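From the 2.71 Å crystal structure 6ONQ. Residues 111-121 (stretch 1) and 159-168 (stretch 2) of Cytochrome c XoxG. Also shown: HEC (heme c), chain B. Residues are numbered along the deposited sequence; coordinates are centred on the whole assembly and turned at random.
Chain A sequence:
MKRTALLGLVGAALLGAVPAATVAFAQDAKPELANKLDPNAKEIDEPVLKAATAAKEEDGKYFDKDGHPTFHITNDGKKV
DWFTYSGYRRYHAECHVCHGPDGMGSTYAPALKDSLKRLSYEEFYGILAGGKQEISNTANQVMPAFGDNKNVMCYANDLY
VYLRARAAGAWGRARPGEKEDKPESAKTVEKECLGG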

# COMPACT_ATOMS: atom_id res chain seq x y z
N ALA A 111 -4.59 -7.17 11.54
CA ALA A 111 -3.72 -6.02 11.37
C ALA A 111 -2.99 -6.17 10.04
O ALA A 111 -2.02 -6.92 9.93
CB ALA A 111 -2.74 -5.93 12.54
N LEU A 112 -3.44 -5.42 9.04
CA LEU A 112 -2.92 -5.56 7.69
C LEU A 112 -1.45 -5.17 7.56
O LEU A 112 -0.84 -5.50 6.54
CB LEU A 112 -3.77 -4.73 6.72
CG LEU A 112 -5.25 -5.10 6.75
CD1 LEU A 112 -6.01 -4.36 5.67
CD2 LEU A 112 -5.47 -6.60 6.64
N LYS A 113 -0.86 -4.48 8.54
CA LYS A 113 0.57 -4.24 8.42
C LYS A 113 1.35 -5.53 8.62
O LYS A 113 2.47 -5.67 8.11
CB LYS A 113 1.05 -3.17 9.39
CG LYS A 113 0.84 -3.48 10.86
CD LYS A 113 1.99 -2.97 11.70
CE LYS A 113 2.28 -3.90 12.88
NZ LYS A 113 3.35 -3.35 13.77
N ASP A 114 0.79 -6.49 9.36
CA ASP A 114 1.40 -7.80 9.48
C ASP A 114 0.98 -8.73 8.34
O ASP A 114 1.71 -9.67 8.01
CB ASP A 114 1.06 -8.44 10.83
CG ASP A 114 1.79 -7.77 12.00
OD1 ASP A 114 1.21 -7.72 13.11
OD2 ASP A 114 2.94 -7.30 11.82
N SER A 115 -0.18 -8.47 7.74
CA SER A 115 -0.71 -9.33 6.69
C SER A 115 0.18 -9.32 5.46
O SER A 115 0.45 -10.37 4.86
CB SER A 115 -2.13 -8.89 6.31
OG SER A 115 -3.10 -9.37 7.23
N LEU A 116 0.64 -8.16 5.07
CA LEU A 116 1.39 -8.06 3.83
C LEU A 116 2.84 -8.43 3.99
O LEU A 116 3.65 -8.10 3.13
CB LEU A 116 1.23 -6.66 3.25
CG LEU A 116 -0.09 -6.78 2.49
CD1 LEU A 116 -0.64 -5.47 2.12
CD2 LEU A 116 0.12 -7.63 1.25
N LYS A 117 3.17 -9.12 5.08
CA LYS A 117 4.41 -9.88 5.12
C LYS A 117 4.25 -11.26 4.47
O LYS A 117 5.17 -11.72 3.79
CB LYS A 117 4.88 -10.03 6.57
CG LYS A 117 5.07 -8.70 7.28
CD LYS A 117 5.33 -8.92 8.78
CE LYS A 117 5.29 -7.61 9.55
NZ LYS A 117 6.58 -6.88 9.46
N ARG A 118 3.08 -11.91 4.62
CA ARG A 118 2.82 -13.21 4.02
C ARG A 118 2.15 -13.12 2.65
O ARG A 118 2.54 -13.83 1.72
CB ARG A 118 1.93 -14.05 4.92
CG ARG A 118 2.34 -14.05 6.34
CD ARG A 118 1.28 -14.71 7.17
NE ARG A 118 0.22 -13.77 7.49
CZ ARG A 118 -1.00 -13.85 6.99
NH1 ARG A 118 -1.31 -14.82 6.15
NH2 ARG A 118 -1.91 -12.94 7.34
N LEU A 119 1.12 -12.29 2.54
CA LEU A 119 0.27 -12.28 1.35
C LEU A 119 0.98 -11.70 0.14
O LEU A 119 1.52 -10.58 0.21
CB LEU A 119 -0.99 -11.48 1.62
CG LEU A 119 -1.94 -12.00 2.69
CD1 LEU A 119 -3.11 -11.05 2.75
CD2 LEU A 119 -2.41 -13.41 2.38
N SER A 120 0.94 -12.43 -0.97
CA SER A 120 1.47 -11.91 -2.23
C SER A 120 0.52 -10.85 -2.79
O SER A 120 -0.58 -10.62 -2.27
CB SER A 120 1.68 -13.03 -3.24
OG SER A 120 0.48 -13.73 -3.53
N TYR A 121 0.96 -10.20 -3.87
CA TYR A 121 0.11 -9.18 -4.47
C TYR A 121 -1.21 -9.77 -4.95
O TYR A 121 -2.27 -9.17 -4.75
CB TYR A 121 0.84 -8.50 -5.63
CG TYR A 121 -0.08 -7.69 -6.49
CD1 TYR A 121 -0.67 -6.54 -5.99
CD2 TYR A 121 -0.39 -8.08 -7.79
CE1 TYR A 121 -1.54 -5.78 -6.76
CE2 TYR A 121 -1.26 -7.33 -8.58
CZ TYR A 121 -1.83 -6.18 -8.05
OH TYR A 121 -2.70 -5.41 -8.80
N LEU A 159 -3.85 0.73 -2.31
CA LEU A 159 -3.95 0.10 -1.01
C LEU A 159 -2.81 -0.89 -0.78
O LEU A 159 -2.25 -0.95 0.32
CB LEU A 159 -5.31 -0.59 -0.87
CG LEU A 159 -6.46 0.43 -0.88
CD1 LEU A 159 -7.77 -0.21 -1.32
CD2 LEU A 159 -6.59 1.05 0.50
N TYR A 160 -2.45 -1.66 -1.82
CA TYR A 160 -1.35 -2.62 -1.70
C TYR A 160 -0.04 -1.92 -1.39
O TYR A 160 0.68 -2.31 -0.47
CB TYR A 160 -1.23 -3.43 -2.99
CG TYR A 160 -0.13 -4.47 -2.93
CD1 TYR A 160 -0.25 -5.59 -2.11
CD2 TYR A 160 1.04 -4.31 -3.66
CE1 TYR A 160 0.77 -6.53 -2.04
CE2 TYR A 160 2.06 -5.26 -3.60
CZ TYR A 160 1.91 -6.36 -2.78
OH TYR A 160 2.91 -7.31 -2.69
N VAL A 161 0.28 -0.88 -2.16
CA VAL A 161 1.55 -0.17 -1.98
C VAL A 161 1.67 0.38 -0.57
O VAL A 161 2.66 0.14 0.13
CB VAL A 161 1.67 0.94 -3.04
CG1 VAL A 161 2.81 1.85 -2.71
CG2 VAL A 161 1.86 0.33 -4.41
N TYR A 162 0.67 1.14 -0.12
CA TYR A 162 0.70 1.70 1.22
C TYR A 162 0.83 0.61 2.29
O TYR A 162 1.67 0.71 3.20
CB TYR A 162 -0.57 2.53 1.45
CG TYR A 162 -0.81 2.84 2.89
CD1 TYR A 162 0.07 3.64 3.59
CD2 TYR A 162 -1.88 2.29 3.58
CE1 TYR A 162 -0.12 3.90 4.91
CE2 TYR A 162 -2.07 2.57 4.91
CZ TYR A 162 -1.18 3.37 5.57
OH TYR A 162 -1.34 3.67 6.90
N LEU A 163 0.00 -0.43 2.22
CA LEU A 163 0.08 -1.46 3.24
C LEU A 163 1.36 -2.28 3.11
O LEU A 163 1.82 -2.87 4.09
CB LEU A 163 -1.14 -2.36 3.15
CG LEU A 163 -2.50 -1.86 3.62
CD1 LEU A 163 -3.58 -2.83 3.15
CD2 LEU A 163 -2.51 -1.69 5.14
N ARG A 164 1.95 -2.33 1.91
CA ARG A 164 3.28 -2.92 1.77
C ARG A 164 4.33 -2.09 2.49
O ARG A 164 5.23 -2.64 3.13
CB ARG A 164 3.64 -3.05 0.29
CG ARG A 164 4.23 -4.38 -0.06
CD ARG A 164 4.90 -4.35 -1.42
NE ARG A 164 5.93 -5.37 -1.47
CZ ARG A 164 6.48 -5.84 -2.58
NH1 ARG A 164 6.10 -5.39 -3.76
NH2 ARG A 164 7.42 -6.78 -2.49
N ALA A 165 4.24 -0.76 2.37
CA ALA A 165 5.18 0.10 3.07
C ALA A 165 5.04 -0.02 4.58
O ALA A 165 6.03 0.10 5.31
CB ALA A 165 5.00 1.55 2.64
N ARG A 166 3.82 -0.27 5.06
CA ARG A 166 3.64 -0.54 6.48
C ARG A 166 4.30 -1.85 6.87
O ARG A 166 5.02 -1.92 7.87
CB ARG A 166 2.15 -0.55 6.83
CG ARG A 166 1.44 0.79 6.60
CD ARG A 166 1.79 1.82 7.67
NE ARG A 166 1.36 1.36 8.99
CZ ARG A 166 2.18 1.15 10.02
NH1 ARG A 166 3.49 1.37 9.90
NH2 ARG A 166 1.69 0.72 11.17
N ALA A 167 4.08 -2.89 6.08
CA ALA A 167 4.60 -4.21 6.40
C ALA A 167 6.12 -4.23 6.42
O ALA A 167 6.73 -4.96 7.21
CB ALA A 167 4.07 -5.24 5.41
N ALA A 168 6.75 -3.44 5.56
CA ALA A 168 8.20 -3.35 5.53
C ALA A 168 8.74 -2.44 6.63
O ALA A 168 9.97 -2.33 6.76
CB ALA A 168 8.67 -2.84 4.17
FE HEC B . -10.76 -6.62 5.38
CHA HEC B . -9.49 -9.71 6.26
CHB HEC B . -8.04 -6.08 3.49
CHC HEC B . -12.04 -3.59 4.37
CHD HEC B . -13.22 -6.92 7.73
NA HEC B . -9.07 -7.68 5.00
C1A HEC B . -8.76 -8.96 5.37
C2A HEC B . -7.56 -9.37 4.64
C3A HEC B . -7.18 -8.36 3.88
C4A HEC B . -8.12 -7.29 4.10
CMA HEC B . -5.97 -8.26 2.94
CAA HEC B . -6.85 -10.73 4.75
CBA HEC B . -6.21 -10.76 6.13
CGA HEC B . -5.29 -11.93 6.28
O1A HEC B . -5.69 -13.08 5.94
O2A HEC B . -4.15 -11.71 6.76
NB HEC B . -10.19 -5.12 4.18
C1B HEC B . -8.99 -5.11 3.50
C2B HEC B . -8.87 -3.90 2.74
C3B HEC B . -9.96 -3.18 2.94
C4B HEC B . -10.81 -3.93 3.86
CMB HEC B . -7.70 -3.51 1.83
CAB HEC B . -10.13 -1.81 2.24
CBB HEC B . -11.30 -1.27 1.99
NC HEC B . -12.33 -5.46 5.98
C1C HEC B . -12.72 -4.28 5.37
C2C HEC B . -13.98 -3.88 5.96
C3C HEC B . -14.32 -4.78 6.90
C4C HEC B . -13.29 -5.80 6.93
CMC HEC B . -14.79 -2.62 5.60
CAC HEC B . -15.62 -4.66 7.74
CBC HEC B . -15.63 -5.00 9.03
ND HEC B . -11.24 -8.03 6.74
C1D HEC B . -12.32 -7.98 7.60
C2D HEC B . -12.36 -9.24 8.33
C3D HEC B . -11.35 -10.00 7.91
C4D HEC B . -10.61 -9.25 6.92
CMD HEC B . -13.39 -9.65 9.40
CAD HEC B . -11.00 -11.41 8.43
CBD HEC B . -11.62 -12.50 7.56
CGD HEC B . -11.21 -13.84 8.11
O1D HEC B . -10.82 -13.91 9.30
O2D HEC B . -11.28 -14.85 7.37

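How do the two backbones meet? The short helix that starts at Leu112 crosses the helix that spans Leu159 to Ala167 and begins earlier in the chain almost at a right angle: their directions differ by 93°, and the axes approach to 7.4 Å. Such a crossing limits the length over which the helices can touch, and the backbones come nearest at Lys113 and Ala167, whose CA atoms are 4.5 Å apart. There the carbonyl Lys113 O lies 3.1 Å from Ala167 CA, a CA-H...O contact with an angle of 131° at the hydrogen. The methyl group of Ala167 lies in the same close approach, its CB 3.7 Å from Leu116 O.

What fills the space around this close approach? Leu116 points toward the second helix and fits as a knob into a hole formed by Tyr160, Leu163, Arg164 and Ala167. Its branches reach different walls of the pocket: Leu116 CD1 packs 3.3 Å from Leu163 CB, while Leu116 CD2 is 3.5 Å from Tyr160 CE1. Nearer the backbone, Leu116 CB lies 3.8 Å from Ala167 CB. Leu112, one turn earlier, extends the apolar surface, with its CB 3.7 Å from Leu163 CD2. The same side chain also borders the heme, Leu112 CD1 being 3.4 Å from CHB of HEC.

Where do polar groups and charged side chains enter? The CA-to-CB bond of Lys117 points sideways to the second stretch, but the end of the side chain comes nearer, and Lys117 NZ donates a hydrogen bond of 3.0 Å to Ala167 O, the one hydrogen bond between the stretches. The acceptor lies in the last turn of its helix, where a carbonyl can be free of the usual helical partner. Lys113 meets Arg166 differently: Lys113 CB lies over one face of the guanidinium, and Lys113 CD is 3.7 Å from Arg166 NH2. This is packing of aliphatic carbon against a flat, charged group, while the lysine's end leads away.

How do the aromatic rings close the other end of the contact? Tyr121 turns its edge toward the face of Tyr160, with ring centroids 5.0 Å apart and planes at 70°. Tyr121 CD1 approaches Tyr160 CD2 to 3.7 Å, and Tyr121 CB lies 4.2 Å from the centroid of the Tyr160 ring, over its face, in a CH-pi contact. Tyr160 therefore packs against both Tyr121 and Leu116, linking the aromatic pair to the leucine pocket.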